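Fructosyl amine:oxygen oxidoreductase (Neosartorya fumigata, PDB 4WCT) probably catalyses the FAD-dependent oxidation of fructosyl amines (Amadori products), splitting the sugar from the amine and so deglycating its substrates. Local coordinates at residues A256-H261 with Q327-A332; G304-L309 with D439-F444; V321-H326 with A355-D360. All blocks are in the same frame, centred on the assembly; numbering follows the deposited sequence.

How the contacts relate
The three contacts share one mixed beta sheet of the FAD-dependent oxidoreductase fold. Strand 253-263 pairs antiparallel with strand 295-310, which carries contact 2, and with strand 352-362, which carries contact 3. Centres lie about 13 Å apart for contacts 1 and 2, 9 Å for contacts 1 and 3, and 12 Å for contacts 2 and 3. Glu331 OE2 of contact 1 sits 2.7 Å from Tyr305 OH of contact 2, a probable hydrogen bond, and Phe444 of contact 2 packs on Phe323 and Trp359 of contact 3. FAD meets contact 3 through Cys358 and Asp360 and contact 1 through Trp257, whereas Gly304 of contact 2 stays about 9 Å from the cofactor, nearest atoms.

Contact 1 of 3, residues A256-H261 with Q327-A332; sequences AWTLCH and QIPLEA
Thr258 of strand 253-263 packs against Ile328, Pro329 and Ala332, where the chain leaves a loop and enters helix 330-343; this is a helix start laid on one face of the mixed sheet of the FAD-dependent oxidoreductase fold. The contact is buried, and no hydrogen bond crosses it. Its apolar part centres on the two beta-branched side chains, which cross obliquely: methyl CG2 of Thr258 lies 3.8 Å from CG2 of Ile328 and 3.9 Å from CD of Pro329. The longer branch of Ile328 slants down onto the strand, because CG1 stands between the backbone N and the carbonyl carbon (chi1 62°) and the chain then extends, bringing CD1 to 4.0 Å from CB of Cys260. Ala332, in the first turn of the helix, turns its CB to the Thr258 hydroxyl, with OG1 3.8 Å away. The polar interactions lie within or beyond the pair of segments. Pro329 occupies the N-cap position, and its carbonyl O accepts the amide N of Ala332 at 2.8 Å, closing the first turn. OG1 of Thr258 is hydrogen-bonded to Asp300 and His302 of strand 295-310, so one threonine presents a methyl to the loop while its hydroxyl ties neighbouring strands. On the other face, Trp257 belongs to the FAD pocket. A methyl of Ile328 also meets the backbone: its CG2 rests 3.6 Å from the carbonyl O of Leu259.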
loop_
_atom_site.group_PDB
_atom_site.type_symbol
_atom_site.label_atom_id
_atom_site.label_comp_id
_atom_site.label_asym_id
_atom_site.label_seq_id
_atom_site.Cartn_x
_atom_site.Cartn_y
_atom_site.Cartn_z
ATOM N N ALA A 256 1.783 7.487 7.554
ATOM C CA ALA A 256 3.039 7.325 6.816
ATOM C C ALA A 256 3.968 6.296 7.414
ATOM O O ALA A 256 4.135 6.210 8.636
ATOM C CB ALA A 256 3.758 8.641 6.696
ATOM N N TRP A 257 4.625 5.554 6.518
ATOM C CA TRP A 257 5.750 4.738 6.862
ATOM C C TRP A 257 7.004 5.163 6.130
ATOM O O TRP A 257 6.992 6.158 5.401
ATOM C CB TRP A 257 5.366 3.300 6.561
ATOM C CG TRP A 257 4.405 2.815 7.591
ATOM C CD1 TRP A 257 4.723 2.244 8.801
ATOM C CD2 TRP A 257 2.988 2.974 7.579
ATOM N NE1 TRP A 257 3.585 2.046 9.543
ATOM C CE2 TRP A 257 2.498 2.479 8.821
ATOM C CE3 TRP A 257 2.069 3.388 6.616
ATOM C CZ2 TRP A 257 1.131 2.499 9.147
ATOM C CZ3 TRP A 257 0.713 3.452 6.963
ATOM C CH2 TRP A 257 0.262 3.012 8.224
ATOM N N THR A 258 8.123 4.563 6.519
ATOM C CA THR A 258 9.438 5.086 6.215
ATOM C C THR A 258 10.282 4.008 5.528
ATOM O O THR A 258 10.193 2.814 5.864
ATOM C CB THR A 258 10.143 5.530 7.523
ATOM O OG1 THR A 258 9.853 4.573 8.557
ATOM C CG2 THR A 258 9.622 6.891 7.942
ATOM N N LEU A 259 11.044 4.409 4.521
ATOM C CA LEU A 259 11.865 3.483 3.759
ATOM C C LEU A 259 13.187 4.132 3.428
ATOM O O LEU A 259 13.272 5.337 3.270
ATOM C CB LEU A 259 11.152 3.017 2.493
ATOM C CG LEU A 259 10.947 4.032 1.367
ATOM C CD1 LEU A 259 12.130 4.114 0.410
ATOM C CD2 LEU A 259 9.689 3.698 0.570
ATOM N N CYS A 260 14.227 3.325 3.332
ATOM C CA CYS A 260 15.522 3.842 2.922
ATOM C C CYS A 260 16.218 2.788 2.087
ATOM O O CYS A 260 15.856 1.615 2.124
ATOM C CB CYS A 260 16.377 4.282 4.119
ATOM S SG CYS A 260 16.800 3.022 5.341
ATOM N N HIS A 261 17.206 3.227 1.320
ATOM C CA HIS A 261 17.931 2.389 0.390
ATOM C C HIS A 261 19.406 2.451 0.715
ATOM O O HIS A 261 19.911 3.519 1.042
ATOM C CB HIS A 261 17.794 2.874 -1.050
ATOM C CG HIS A 261 16.434 2.731 -1.664
ATOM N ND1 HIS A 261 16.222 2.968 -3.006
ATOM C CD2 HIS A 261 15.213 2.473 -1.135
ATOM C CE1 HIS A 261 14.932 2.889 -3.268
ATOM N NE2 HIS A 261 14.313 2.510 -2.166
ATOM N N GLN A 327 13.232 12.355 2.530
ATOM C CA GLN A 327 14.092 12.013 3.675
ATOM C C GLN A 327 13.216 11.238 4.648
ATOM O O GLN A 327 12.003 11.194 4.480
ATOM C CB GLN A 327 14.607 13.290 4.388
ATOM C CG GLN A 327 15.422 14.288 3.556
ATOM C CD GLN A 327 16.712 13.764 2.966
ATOM O OE1 GLN A 327 17.231 12.712 3.343
ATOM N NE2 GLN A 327 17.272 14.547 2.026
ATOM N N ILE A 328 13.812 10.676 5.702
ATOM C CA ILE A 328 13.052 10.073 6.787
ATOM C C ILE A 328 13.564 10.594 8.119
ATOM O O ILE A 328 14.686 11.150 8.175
ATOM C CB ILE A 328 13.100 8.513 6.791
ATOM C CG1 ILE A 328 14.532 8.001 6.977
ATOM C CG2 ILE A 328 12.408 7.978 5.524
ATOM C CD1 ILE A 328 14.640 6.487 6.983
ATOM N N PRO A 329 12.731 10.503 9.160
ATOM C CA PRO A 329 13.277 10.938 10.435
ATOM C C PRO A 329 14.525 10.155 10.821
ATOM O O PRO A 329 14.636 8.955 10.565
ATOM C CB PRO A 329 12.121 10.709 11.417
ATOM C CG PRO A 329 10.895 10.826 10.565
ATOM C CD PRO A 329 11.300 10.152 9.277
ATOM N N LEU A 330 15.442 10.829 11.496
ATOM C CA LEU A 330 16.666 10.175 11.961
ATOM C C LEU A 330 16.337 8.956 12.816
ATOM O O LEU A 330 17.119 7.987 12.850
ATOM C CB LEU A 330 17.525 11.167 12.726
ATOM C CG LEU A 330 18.154 12.276 11.864
ATOM C CD1 LEU A 330 18.814 13.314 12.750
ATOM C CD2 LEU A 330 19.150 11.715 10.869
ATOM N N GLU A 331 15.282 9.050 13.628
ATOM C CA GLU A 331 14.906 7.904 14.473
ATOM C C GLU A 331 14.467 6.684 13.623
ATOM O O GLU A 331 14.644 5.542 14.052
ATOM C CB GLU A 331 13.832 8.289 15.518
ATOM C CG GLU A 331 12.477 8.519 14.874
ATOM C CD GLU A 331 11.691 9.710 15.356
ATOM O OE1 GLU A 331 11.669 10.022 16.582
ATOM O OE2 GLU A 331 10.837 10.140 14.565
ATOM N N ALA A 332 13.997 6.933 12.407
ATOM C CA ALA A 332 13.567 5.837 11.533
ATOM C C ALA A 332 14.805 5.217 10.873
ATOM O O ALA A 332 14.929 3.983 10.820
ATOM C CB ALA A 332 12.587 6.313 10.483
#

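Contact 2 of 3, residues G304-L309 with D439-F444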
loop_
_atom_site.group_PDB
_atom_site.type_symbol
_atom_site.label_atom_id
_atom_site.label_comp_id
_atom_site.label_asym_id
_atom_site.label_seq_id
_atom_site.Cartn_x
_atom_site.Cartn_y
_atom_site.Cartn_z
ATOM N N GLY A 304 3.223 3.792 12.583
ATOM C CA GLY A 304 2.984 4.845 11.616
ATOM C C GLY A 304 3.143 6.238 12.182
ATOM O O GLY A 304 3.068 6.457 13.421
ATOM N N TYR A 305 3.475 7.163 11.288
ATOM C CA TYR A 305 3.429 8.586 11.557
ATOM C C TYR A 305 2.165 9.216 10.958
ATOM O O TYR A 305 1.823 9.023 9.776
ATOM C CB TYR A 305 4.630 9.268 10.902
ATOM C CG TYR A 305 5.975 8.965 11.496
ATOM C CD1 TYR A 305 6.504 9.759 12.506
ATOM C CD2 TYR A 305 6.762 7.948 10.975
ATOM C CE1 TYR A 305 7.790 9.548 12.983
ATOM C CE2 TYR A 305 8.013 7.688 11.486
ATOM C CZ TYR A 305 8.510 8.476 12.507
ATOM O OH TYR A 305 9.787 8.223 12.993
ATOM N N CYS A 306 1.479 10.012 11.748
ATOM C CA CYS A 306 0.472 10.911 11.198
ATOM C C CYS A 306 0.996 12.336 11.266
ATOM O O CYS A 306 2.092 12.602 11.788
ATOM C CB CYS A 306 -0.843 10.773 11.984
ATOM S SG CYS A 306 -1.630 9.169 11.907
ATOM N N ASN A 307 0.302 13.243 10.582
ATOM C CA ASN A 307 0.684 14.656 10.614
ATOM C C ASN A 307 -0.526 15.455 11.074
ATOM O O ASN A 307 -1.385 15.821 10.269
ATOM C CB ASN A 307 1.149 15.126 9.240
ATOM C CG ASN A 307 1.602 16.552 9.252
ATOM O OD1 ASN A 307 2.343 16.961 10.143
ATOM N ND2 ASN A 307 1.157 17.330 8.277
ATOM N N PHE A 308 -0.693 15.524 12.394
ATOM C CA PHE A 308 -1.966 15.908 12.998
ATOM C C PHE A 308 -2.118 17.432 13.022
ATOM O O PHE A 308 -1.307 18.139 13.622
ATOM C CB PHE A 308 -2.092 15.372 14.412
ATOM C CG PHE A 308 -2.337 13.894 14.499
ATOM C CD1 PHE A 308 -3.413 13.306 13.849
ATOM C CD2 PHE A 308 -1.520 13.096 15.262
ATOM C CE1 PHE A 308 -3.634 11.956 13.905
ATOM C CE2 PHE A 308 -1.796 11.727 15.398
ATOM C CZ PHE A 308 -2.834 11.160 14.718
ATOM N N LEU A 309 -3.043 17.928 12.228
ATOM C CA LEU A 309 -3.373 19.357 12.211
ATOM C C LEU A 309 -4.862 19.558 12.495
ATOM O O LEU A 309 -5.663 18.631 12.404
ATOM C CB LEU A 309 -2.996 19.943 10.831
ATOM C CG LEU A 309 -1.487 19.956 10.545
ATOM C CD1 LEU A 309 -1.236 20.275 9.086
ATOM C CD2 LEU A 309 -0.834 20.989 11.441
ATOM N N ASP A 439 5.954 1.782 19.660
ATOM C CA ASP A 439 4.680 1.103 19.899
ATOM C C ASP A 439 3.577 2.118 20.196
ATOM O O ASP A 439 2.676 1.890 21.004
ATOM C CB ASP A 439 4.800 0.062 21.008
ATOM C CG ASP A 439 5.435 -1.223 20.521
ATOM O OD1 ASP A 439 4.994 -1.749 19.479
ATOM O OD2 ASP A 439 6.533 -1.534 21.009
ATOM N N ARG A 440 3.627 3.231 19.470
ATOM C CA ARG A 440 2.547 4.177 19.455
ATOM C C ARG A 440 2.595 4.945 18.141
ATOM O O ARG A 440 3.605 4.921 17.418
ATOM C CB ARG A 440 2.651 5.132 20.646
ATOM C CG ARG A 440 3.773 6.133 20.594
ATOM C CD ARG A 440 3.797 6.900 21.937
ATOM N NE ARG A 440 4.764 7.979 21.880
ATOM C CZ ARG A 440 6.002 7.900 22.366
ATOM N NH1 ARG A 440 6.327 6.933 23.187
ATOM N NH2 ARG A 440 6.856 8.877 22.154
ATOM N N ILE A 441 1.453 5.531 17.795
ATOM C CA ILE A 441 1.368 6.428 16.650
ATOM C C ILE A 441 2.162 7.688 16.920
ATOM O O ILE A 441 2.070 8.278 18.019
ATOM C CB ILE A 441 -0.088 6.812 16.337
ATOM C CG1 ILE A 441 -0.872 5.586 15.851
ATOM C CG2 ILE A 441 -0.115 7.933 15.313
ATOM C CD1 ILE A 441 -0.482 5.120 14.451
ATOM N N MET A 442 3.001 8.072 15.961
ATOM C CA MET A 442 3.851 9.240 16.109
ATOM C C MET A 442 3.342 10.369 15.203
ATOM O O MET A 442 2.438 10.150 14.400
ATOM C CB MET A 442 5.316 8.859 15.816
ATOM C CG MET A 442 5.850 7.892 16.867
ATOM S SD MET A 442 5.937 8.551 18.587
ATOM C CE MET A 442 7.495 9.425 18.542
ATOM N N ASP A 443 3.755 11.592 15.507
ATOM C CA ASP A 443 3.172 12.780 14.891
ATOM C C ASP A 443 4.313 13.579 14.271
ATOM O O ASP A 443 5.231 13.961 14.976
ATOM C CB ASP A 443 2.446 13.607 15.962
ATOM C CG ASP A 443 1.754 14.861 15.403
ATOM O OD1 ASP A 443 1.164 15.589 16.230
ATOM O OD2 ASP A 443 1.702 15.086 14.165
ATOM N N PHE A 444 4.269 13.825 12.960
ATOM C CA PHE A 444 5.306 14.608 12.280
ATOM C C PHE A 444 5.416 16.038 12.808
ATOM O O PHE A 444 6.467 16.679 12.699
ATOM C CB PHE A 444 5.057 14.639 10.762
ATOM C CG PHE A 444 5.468 13.371 10.041
ATOM C CD1 PHE A 444 6.741 12.863 10.165
ATOM C CD2 PHE A 444 4.594 12.736 9.180
ATOM C CE1 PHE A 444 7.137 11.770 9.429
ATOM C CE2 PHE A 444 4.980 11.641 8.447
ATOM C CZ PHE A 444 6.238 11.128 8.604
HETATM O O HOH W 1 4.879 4.999 15.180
HETATM O O HOH W 2 -0.067 17.787 16.082
#
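The rings of Tyr305 and Phe444 lie almost parallel, planes 6° apart and centroids 4.6 Å apart, a strongly offset pair with little ring-on-ring overlap. CE1 of Phe444 stands over one face of the tyrosine ring, toward its rim, while CB of Tyr305 sits over a face of Phe444, 3.6 Å from its centroid, in a CH-pi contact. At the edge of the Phe444 ring comes CB of Asn307. The Phe308 ring has Cys306 CB over one face and OD1 of Asp443 at its edge, in plane; its plane is turned steeply against that carboxylate. Strands 295-310 and 442-443 pair in parallel here, a short C-terminal strand added to the mixed sheet of the oxidoreductase fold. Met442 N donates to Gly304 O at 3.0 Å in the carbonyl plane, its N-H nearly straight at 178°. Cys306 turns both its N and its O to the 439-444 side: N donates to Met442 O (2.8 Å) and O accepts Phe444 N (2.8 Å). Asp443 carries on where the strand bonds stop. With CG anti to its backbone N (chi1 -178°), the carboxylate reaches forward and OD2 takes Phe308 N at 3.0 Å, from above the carboxylate plane; Gln445 N is a second donor to OD2. One water donates to both Gly304 O and Arg440 O, and another spans Phe308 O and OD1 of Asp443, 2.5 Å from the latter.

Contact 3 of 3, residues V321-H326 with A355-D360. With FAD (flavin-adenine dinucleotide), chain C.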
loop_
_atom_site.group_PDB
_atom_site.type_symbol
_atom_site.label_atom_id
_atom_site.label_comp_id
_atom_site.label_asym_id
_atom_site.label_seq_id
_atom_site.Cartn_x
_atom_site.Cartn_y
_atom_site.Cartn_z
ATOM N N VAL A 321 -2.782 15.117 7.727
ATOM C CA VAL A 321 -2.616 15.622 6.366
ATOM C C VAL A 321 -1.256 15.207 5.832
ATOM O O VAL A 321 -0.225 15.652 6.325
ATOM C CB VAL A 321 -2.701 17.160 6.311
ATOM C CG1 VAL A 321 -2.620 17.612 4.855
ATOM C CG2 VAL A 321 -4.014 17.591 6.950
ATOM N N PRO A 322 -1.240 14.490 4.713
ATOM C CA PRO A 322 0.055 14.134 4.124
ATOM C C PRO A 322 0.853 15.305 3.629
ATOM O O PRO A 322 0.290 16.322 3.208
ATOM C CB PRO A 322 -0.320 13.228 2.940
ATOM C CG PRO A 322 -1.692 12.724 3.258
ATOM C CD PRO A 322 -2.365 13.830 4.035
ATOM N N PHE A 323 2.164 15.103 3.569
ATOM C CA PHE A 323 3.082 15.930 2.822
ATOM C C PHE A 323 4.195 15.038 2.269
ATOM O O PHE A 323 4.491 13.980 2.837
ATOM C CB PHE A 323 3.690 17.012 3.710
ATOM C CG PHE A 323 4.514 16.479 4.843
ATOM C CD1 PHE A 323 3.940 16.135 6.051
ATOM C CD2 PHE A 323 5.860 16.332 4.707
ATOM C CE1 PHE A 323 4.728 15.718 7.115
ATOM C CE2 PHE A 323 6.651 15.878 5.743
ATOM C CZ PHE A 323 6.071 15.506 6.939
ATOM N N ALA A 324 4.840 15.482 1.202
ATOM C CA ALA A 324 5.890 14.651 0.568
ATOM C C ALA A 324 7.266 15.014 1.089
ATOM O O ALA A 324 7.549 16.198 1.372
ATOM C CB ALA A 324 5.828 14.851 -0.942
ATOM N N LYS A 325 8.136 14.008 1.266
ATOM C CA LYS A 325 9.522 14.264 1.629
ATOM C C LYS A 325 10.400 13.076 1.277
ATOM O O LYS A 325 10.069 11.928 1.639
ATOM C CB LYS A 325 9.652 14.566 3.126
ATOM C CG LYS A 325 10.955 15.231 3.504
ATOM C CD LYS A 325 10.835 15.979 4.818
ATOM C CE LYS A 325 12.167 16.535 5.261
ATOM N NZ LYS A 325 12.468 17.862 4.687
ATOM N N HIS A 326 11.492 13.369 0.557
ATOM C CA HIS A 326 12.530 12.406 0.239
ATOM C C HIS A 326 13.653 12.380 1.277
ATOM O O HIS A 326 14.830 12.544 0.953
ATOM C CB HIS A 326 13.079 12.660 -1.145
ATOM C CG HIS A 326 12.158 12.199 -2.225
ATOM N ND1 HIS A 326 12.580 12.044 -3.530
ATOM C CD2 HIS A 326 10.945 11.599 -2.151
ATOM C CE1 HIS A 326 11.607 11.481 -4.233
ATOM N NE2 HIS A 326 10.577 11.278 -3.431
ATOM N N ALA A 355 15.984 7.925 0.710
ATOM C CA ALA A 355 15.000 7.622 1.727
ATOM C C ALA A 355 13.756 8.478 1.490
ATOM O O ALA A 355 13.853 9.584 0.929
ATOM C CB ALA A 355 15.562 7.881 3.124
ATOM N N ARG A 356 12.590 7.967 1.873
ATOM C CA ARG A 356 11.388 8.771 1.803
ATOM C C ARG A 356 10.343 8.324 2.808
ATOM O O ARG A 356 10.276 7.130 3.211
ATOM C CB ARG A 356 10.793 8.815 0.381
ATOM C CG ARG A 356 9.938 7.647 -0.060
ATOM C CD ARG A 356 9.453 7.882 -1.470
ATOM N NE ARG A 356 8.523 6.863 -1.982
ATOM C CZ ARG A 356 7.189 6.964 -1.971
ATOM N NH1 ARG A 356 6.551 7.920 -1.316
ATOM N NH2 ARG A 356 6.486 6.096 -2.657
ATOM N N ILE A 357 9.412 9.235 3.065
ATOM C CA ILE A 357 8.161 8.871 3.677
ATOM C C ILE A 357 7.143 8.483 2.595
ATOM O O ILE A 357 7.221 8.947 1.465
ATOM C CB ILE A 357 7.628 9.944 4.620
ATOM C CG1 ILE A 357 7.245 11.232 3.891
ATOM C CG2 ILE A 357 8.669 10.190 5.725
ATOM C CD1 ILE A 357 6.687 12.309 4.800
ATOM N N CYS A 358 6.206 7.622 2.974
ATOM C CA CYS A 358 5.277 7.009 2.027
ATOM C C CYS A 358 3.925 6.952 2.741
ATOM O O CYS A 358 3.841 6.422 3.859
ATOM C CB CYS A 358 5.821 5.609 1.703
ATOM S SG CYS A 358 4.748 4.464 0.829
ATOM N N TRP A 359 2.861 7.420 2.091
ATOM C CA TRP A 359 1.577 7.569 2.736
ATOM C C TRP A 359 0.565 6.559 2.234
ATOM O O TRP A 359 0.392 6.392 1.014
ATOM C CB TRP A 359 1.019 8.973 2.475
ATOM C CG TRP A 359 1.809 10.025 3.215
ATOM C CD1 TRP A 359 2.910 10.703 2.776
ATOM C CD2 TRP A 359 1.528 10.523 4.532
ATOM N NE1 TRP A 359 3.324 11.589 3.724
ATOM C CE2 TRP A 359 2.485 11.535 4.805
ATOM C CE3 TRP A 359 0.519 10.290 5.448
ATOM C CZ2 TRP A 359 2.503 12.249 6.012
ATOM C CZ3 TRP A 359 0.542 10.992 6.655
ATOM C CH2 TRP A 359 1.533 11.940 6.932
ATOM N N ASP A 360 -0.188 6.011 3.167
ATOM C CA ASP A 360 -1.408 5.247 2.849
ATOM C C ASP A 360 -2.523 5.783 3.748
ATOM O O ASP A 360 -2.337 6.784 4.460
ATOM C CB ASP A 360 -1.172 3.779 3.128
ATOM C CG ASP A 360 -2.070 2.831 2.299
ATOM O OD1 ASP A 360 -3.090 3.258 1.687
ATOM O OD2 ASP A 360 -1.864 1.577 2.427
HETATM P PA FAD C . -1.406 5.439 -4.218
HETATM O O1A FAD C . -0.661 4.311 -4.873
HETATM O O2A FAD C . -0.740 6.297 -3.189
HETATM O O5B FAD C . -1.940 6.344 -5.387
HETATM C C5B FAD C . -2.697 7.525 -5.086
HETATM C C4B FAD C . -2.610 8.453 -6.292
HETATM O O4B FAD C . -3.550 9.562 -6.110
HETATM C C3B FAD C . -1.231 9.068 -6.513
HETATM O O3B FAD C . -0.727 8.813 -7.834
HETATM C C2B FAD C . -1.460 10.565 -6.284
HETATM O O2B FAD C . -0.590 11.436 -7.002
HETATM C C1B FAD C . -2.941 10.715 -6.637
HETATM N N9A FAD C . -3.541 11.911 -6.005
HETATM C C8A FAD C . -3.281 12.418 -4.786
HETATM N N7A FAD C . -3.981 13.559 -4.588
HETATM C C5A FAD C . -4.764 13.713 -5.688
HETATM C C6A FAD C . -5.690 14.737 -6.153
HETATM N N6A FAD C . -5.988 15.795 -5.379
HETATM N N1A FAD C . -6.201 14.584 -7.393
HETATM C C2A FAD C . -5.942 13.533 -8.182
HETATM N N3A FAD C . -5.067 12.577 -7.828
HETATM C C4A FAD C . -4.468 12.641 -6.613
HETATM N N1 FAD C . 1.142 -2.837 0.408
HETATM C C2 FAD C . 1.355 -4.165 0.105
HETATM O O2 FAD C . 0.447 -4.768 -0.465
HETATM N N3 FAD C . 2.538 -4.749 0.311
HETATM C C4 FAD C . 3.541 -4.120 0.958
HETATM O O4 FAD C . 4.669 -4.637 1.189
HETATM C C4X FAD C . 3.377 -2.726 1.332
HETATM N N5 FAD C . 4.372 -2.049 1.965
HETATM C C5X FAD C . 4.267 -0.688 2.071
HETATM C C6 FAD C . 5.346 0.081 2.494
HETATM C C7 FAD C . 5.190 1.440 2.696
HETATM C C7M FAD C . 6.377 2.250 3.079
HETATM C C8 FAD C . 3.899 2.070 2.394
HETATM C C8M FAD C . 3.680 3.531 2.545
HETATM C C9 FAD C . 2.859 1.339 1.877
HETATM C C9A FAD C . 2.974 -0.030 1.754
HETATM N N10 FAD C . 1.887 -0.793 1.318
HETATM C C10 FAD C . 2.104 -2.137 1.008
HETATM C "C1'" FAD C . 0.556 -0.270 1.049
HETATM C "C2'" FAD C . 0.337 0.075 -0.416
HETATM O "O2'" FAD C . 1.463 0.833 -0.837
HETATM C "C3'" FAD C . -0.954 0.896 -0.537
HETATM O "O3'" FAD C . -2.009 0.260 0.200
HETATM C "C4'" FAD C . -1.369 1.089 -1.998
HETATM O "O4'" FAD C . -0.226 1.435 -2.777
HETATM C "C5'" FAD C . -2.377 2.229 -2.049
HETATM O "O5'" FAD C . -2.812 2.391 -3.399
HETATM P P FAD C . -3.702 3.670 -3.793
HETATM O O1P FAD C . -3.966 3.598 -5.280
HETATM O O2P FAD C . -4.842 3.731 -2.806
HETATM O O3P FAD C . -2.718 4.902 -3.495
HETATM O O HOH W 3 7.086 11.493 0.278
HETATM O O HOH W 4 16.626 10.638 -0.337
#
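Trp359 sets its CG anti to the carbonyl carbon (chi1 -70°), which brings the indole up against Pro322 and Phe323, while Ile357 holds CG1 between backbone N and carbonyl carbon (chi1 66°) and extends CD1 to the Phe323 ring. Here the loop joining strand 318-320 to helix 330-343 runs roughly antiparallel along strand 352-362, at the FAD site of the oxidoreductase fold. Two CH-pi contacts fasten it: CA of Pro322 stands over the centre of the indole's six-membered ring, 3.6 Å from its centroid, and CD1 of Ile357 lies over a face of Phe323, 4.1 Å from the ring centroid. The indole N-H is also used, NE1 of Trp359 donating to Phe323 O at 2.8 Å, a bent bond (136°) with the acceptor tilted out of the ring plane. Farther along, Ile357 N donates to Lys325 O at 3.1 Å. A water links Lys325 N to Ile357 O, and a second joins His326 O to Ala355 N. The extended Arg356 lies alongside His326; its NH2 is held by the carbonyls of Ala65 and Asn68. On the flavin side of the strand, SG of Cys358 is 2.2 Å from the FAD methyl C8M, shorter than van der Waals packing allows, as would fit the cysteinyl-flavin thioether known in this oxidase family, though distance alone does not establish it. OD2 of Asp360, also held by Gly387 N, accepts FAD O3' at 2.6 Å.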